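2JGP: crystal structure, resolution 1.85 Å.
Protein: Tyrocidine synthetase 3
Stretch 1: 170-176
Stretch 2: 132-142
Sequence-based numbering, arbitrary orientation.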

# COMPACT_ATOMS: atom_id res chain seq x y z
N PRO A 170 9.06 -26.29 -13.27
CA PRO A 170 9.15 -27.40 -12.34
C PRO A 170 8.89 -26.96 -10.90
O PRO A 170 9.36 -25.90 -10.47
CB PRO A 170 10.59 -27.89 -12.51
CG PRO A 170 11.35 -26.68 -12.91
CD PRO A 170 10.39 -25.79 -13.67
N PHE A 171 8.14 -27.77 -10.16
CA PHE A 171 7.90 -27.51 -8.74
C PHE A 171 7.65 -28.81 -8.00
O PHE A 171 6.87 -29.64 -8.45
CB PHE A 171 6.71 -26.56 -8.55
CG PHE A 171 6.35 -26.33 -7.10
CD1 PHE A 171 6.92 -25.28 -6.40
CD2 PHE A 171 5.46 -27.17 -6.45
CE1 PHE A 171 6.60 -25.06 -5.07
CE2 PHE A 171 5.13 -26.96 -5.11
CZ PHE A 171 5.71 -25.91 -4.43
N ALA A 172 8.33 -28.98 -6.87
CA ALA A 172 8.04 -30.07 -5.95
C ALA A 172 7.97 -29.54 -4.52
O ALA A 172 8.76 -28.67 -4.13
CB ALA A 172 9.10 -31.17 -6.06
N LEU A 173 7.01 -30.05 -3.77
CA LEU A 173 6.90 -29.80 -2.33
C LEU A 173 8.06 -30.49 -1.62
O LEU A 173 8.27 -31.69 -1.80
CB LEU A 173 5.58 -30.37 -1.80
CG LEU A 173 5.26 -30.29 -0.30
CD1 LEU A 173 3.87 -30.84 -0.02
CD2 LEU A 173 6.26 -31.03 0.56
N ALA A 174 8.79 -29.74 -0.80
CA ALA A 174 9.87 -30.31 0.02
C ALA A 174 9.29 -30.82 1.33
O ALA A 174 8.83 -30.04 2.16
CB ALA A 174 10.93 -29.25 0.29
N TYR A 175 9.31 -32.14 1.53
CA TYR A 175 8.73 -32.75 2.72
C TYR A 175 9.80 -33.23 3.69
O TYR A 175 10.79 -33.84 3.28
CB TYR A 175 7.82 -33.91 2.32
CG TYR A 175 7.14 -34.58 3.49
CD1 TYR A 175 6.07 -33.97 4.14
CD2 TYR A 175 7.56 -35.83 3.94
CE1 TYR A 175 5.44 -34.58 5.21
CE2 TYR A 175 6.94 -36.45 5.01
CZ TYR A 175 5.88 -35.82 5.65
OH TYR A 175 5.25 -36.44 6.71
N SER A 176 9.60 -32.93 4.97
CA SER A 176 10.49 -33.40 6.04
C SER A 176 9.70 -33.72 7.30
O SER A 176 8.59 -33.22 7.48
CB SER A 176 11.55 -32.33 6.36
OG SER A 176 12.28 -31.95 5.21
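Stretch 2, residues 132-142: ERTRVEAAFQR

When a helix packs against an extended segment, the backbones have different rises per residue, so a matched register needs unequal numbers of residues from each. Tyrocidine synthetase 3 offers a compact example. Stretch 1 is extended throughout and enters a strand that includes 174-176; stretch 2 is a helix from R133 onward, with E132 at the N-cap position. The two run in opposite directions: the CA of F171 lies nearest that of Q141 (6.8 Å), the CA of L173 nearest that of E137 (5.3 Å), and the CA of Y175 nearest that of R133 (7.9 Å). Two residues of extended chain thus keep pace with four of helix, roughly one turn.

Alternation along the extended chain brings every second residue to the helix, at a spacing close to one helical turn. F171, L173 and Y175 direct their CA-to-CB bonds toward the helix, whereas P170, A172 and A174 point away. All three inward residues adopt chi1 near 180° (t), so in each CG lies anti to the backbone N, and the side chain reaches the helix. L173 is extended further by a chi2 of 177° (t), which brings its CD1 to 3.7 Å from V136 CG1 and to 3.2 Å from the carbonyl O of R133. R133 O already accepts from E137 N at 3.2 Å, so the leucine methyl rests against an occupied helical backbone group.

The helix answers with side chains of more varied course. The CA-to-CB bond of E137 points sideways to stretch 1, yet its t, t conformation for chi1 and chi2 carries the carboxylate to the extended chain, where chi3 of 61° sets the orientation of the terminal group. There E137 OE2 accepts a hydrogen bond from the backbone N of L173 at 2.9 Å, with an N-H...acceptor angle of 155°. The bond satisfies a main-chain donor through a side chain. E137 OE2 also lies 3.4 Å from A172 CA, so even an alanine whose CB points away overall borders the contact.

At one end, F171 places CE2 3.7 Å from F140 CB. The F171 ring approaches obliquely, with Q141 CG 4.0 Å from F171 CD2. F140 begins toward stretch 1, but with chi1 at -84° (m) its end leads away; the closest approach is therefore at its CB, although the near part of its ring also meets F171 CZ obliquely. Q141 does the reverse: it starts sideways, and its end comes nearer.

At the other end, R133 bridges the widest of the three backbone spacings. Its chi1 is p (64°), chi2 lies between wells at 147°, and chi3 is t (179°), a course that lays the side chain over one face of the Y175 ring. R133 CD stands 4.2 Å from the centroid of the Y175 ring in a CH-pi contact, and R133 CZ 4.9 Å from the same centroid in a cation-pi contact. Aliphatic and charged portions of one arginine thus share a single aromatic face.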

# COMPACT_ATOMS: atom_id res chain seq x y z
N GLU A 132 -3.09 -34.00 3.64
CA GLU A 132 -2.46 -34.88 2.66
C GLU A 132 -1.34 -34.14 1.94
O GLU A 132 -1.60 -33.13 1.28
CB GLU A 132 -3.47 -35.37 1.64
CG GLU A 132 -4.61 -36.19 2.22
CD GLU A 132 -5.55 -36.71 1.16
OE1 GLU A 132 -6.77 -36.78 1.43
OE2 GLU A 132 -5.08 -37.05 0.05
N ARG A 133 -0.11 -34.63 2.06
CA ARG A 133 1.04 -33.93 1.51
C ARG A 133 0.99 -33.78 -0.01
O ARG A 133 1.41 -32.75 -0.54
CB ARG A 133 2.37 -34.57 1.96
CG ARG A 133 2.62 -36.00 1.48
CD ARG A 133 4.11 -36.23 1.25
NE ARG A 133 4.41 -37.60 0.83
CZ ARG A 133 4.53 -38.65 1.64
NH1 ARG A 133 4.37 -38.52 2.96
NH2 ARG A 133 4.81 -39.85 1.13
N THR A 134 0.45 -34.78 -0.71
CA THR A 134 0.35 -34.72 -2.16
C THR A 134 -0.66 -33.66 -2.62
O THR A 134 -0.44 -32.99 -3.64
CB THR A 134 -0.02 -36.09 -2.77
OG1 THR A 134 -1.24 -36.57 -2.18
CG2 THR A 134 1.10 -37.10 -2.53
N ARG A 135 -1.76 -33.51 -1.88
CA ARG A 135 -2.74 -32.46 -2.18
C ARG A 135 -2.18 -31.06 -1.92
O ARG A 135 -2.48 -30.13 -2.67
CB ARG A 135 -4.04 -32.65 -1.39
CG ARG A 135 -4.97 -33.69 -2.00
CD ARG A 135 -6.44 -33.34 -1.77
NE ARG A 135 -6.93 -33.76 -0.46
CZ ARG A 135 -8.12 -33.43 0.04
NH1 ARG A 135 -8.97 -32.65 -0.64
NH2 ARG A 135 -8.47 -33.87 1.25
N VAL A 136 -1.39 -30.92 -0.86
CA VAL A 136 -0.69 -29.66 -0.59
C VAL A 136 0.09 -29.26 -1.83
O VAL A 136 -0.08 -28.17 -2.35
CB VAL A 136 0.26 -29.77 0.63
CG1 VAL A 136 1.11 -28.51 0.78
CG2 VAL A 136 -0.52 -30.06 1.90
N GLU A 137 0.93 -30.18 -2.30
CA GLU A 137 1.75 -29.98 -3.49
C GLU A 137 0.91 -29.62 -4.72
O GLU A 137 1.24 -28.69 -5.45
CB GLU A 137 2.58 -31.23 -3.79
CG GLU A 137 3.60 -31.05 -4.90
CD GLU A 137 4.41 -32.30 -5.15
OE1 GLU A 137 3.81 -33.33 -5.51
OE2 GLU A 137 5.65 -32.25 -4.97
N ALA A 138 -0.17 -30.38 -4.93
CA ALA A 138 -1.04 -30.20 -6.09
C ALA A 138 -1.70 -28.83 -6.13
O ALA A 138 -1.87 -28.24 -7.20
CB ALA A 138 -2.10 -31.29 -6.13
N ALA A 139 -2.10 -28.32 -4.96
CA ALA A 139 -2.69 -26.99 -4.87
C ALA A 139 -1.68 -25.92 -5.28
O ALA A 139 -2.03 -24.99 -6.01
CB ALA A 139 -3.21 -26.73 -3.45
N PHE A 140 -0.44 -26.05 -4.82
CA PHE A 140 0.62 -25.12 -5.22
C PHE A 140 0.94 -25.19 -6.72
O PHE A 140 1.23 -24.18 -7.34
CB PHE A 140 1.90 -25.34 -4.40
CG PHE A 140 1.89 -24.63 -3.08
CD1 PHE A 140 2.02 -23.25 -3.03
CD2 PHE A 140 1.74 -25.33 -1.90
CE1 PHE A 140 2.02 -22.58 -1.81
CE2 PHE A 140 1.73 -24.67 -0.68
CZ PHE A 140 1.87 -23.30 -0.64
N GLN A 141 0.89 -26.39 -7.28
CA GLN A 141 1.13 -26.58 -8.71
C GLN A 141 0.07 -25.85 -9.52
O GLN A 141 0.38 -25.18 -10.51
CB GLN A 141 1.18 -28.07 -9.06
CG GLN A 141 2.47 -28.74 -8.58
CD GLN A 141 2.48 -30.25 -8.80
OE1 GLN A 141 3.54 -30.84 -9.00
NE2 GLN A 141 1.32 -30.87 -8.75
N ARG A 142 -1.19 -25.97 -9.08
CA ARG A 142 -2.29 -25.24 -9.70
C ARG A 142 -2.13 -23.72 -9.54
O ARG A 142 -2.37 -22.98 -10.49
CB ARG A 142 -3.64 -25.69 -9.14
CG ARG A 142 -4.08 -27.07 -9.64
CD ARG A 142 -5.54 -27.34 -9.29
NE ARG A 142 -6.06 -28.52 -10.00
CZ ARG A 142 -5.82 -29.78 -9.67
NH1 ARG A 142 -5.04 -30.09 -8.63
NH2 ARG A 142 -6.35 -30.77 -10.39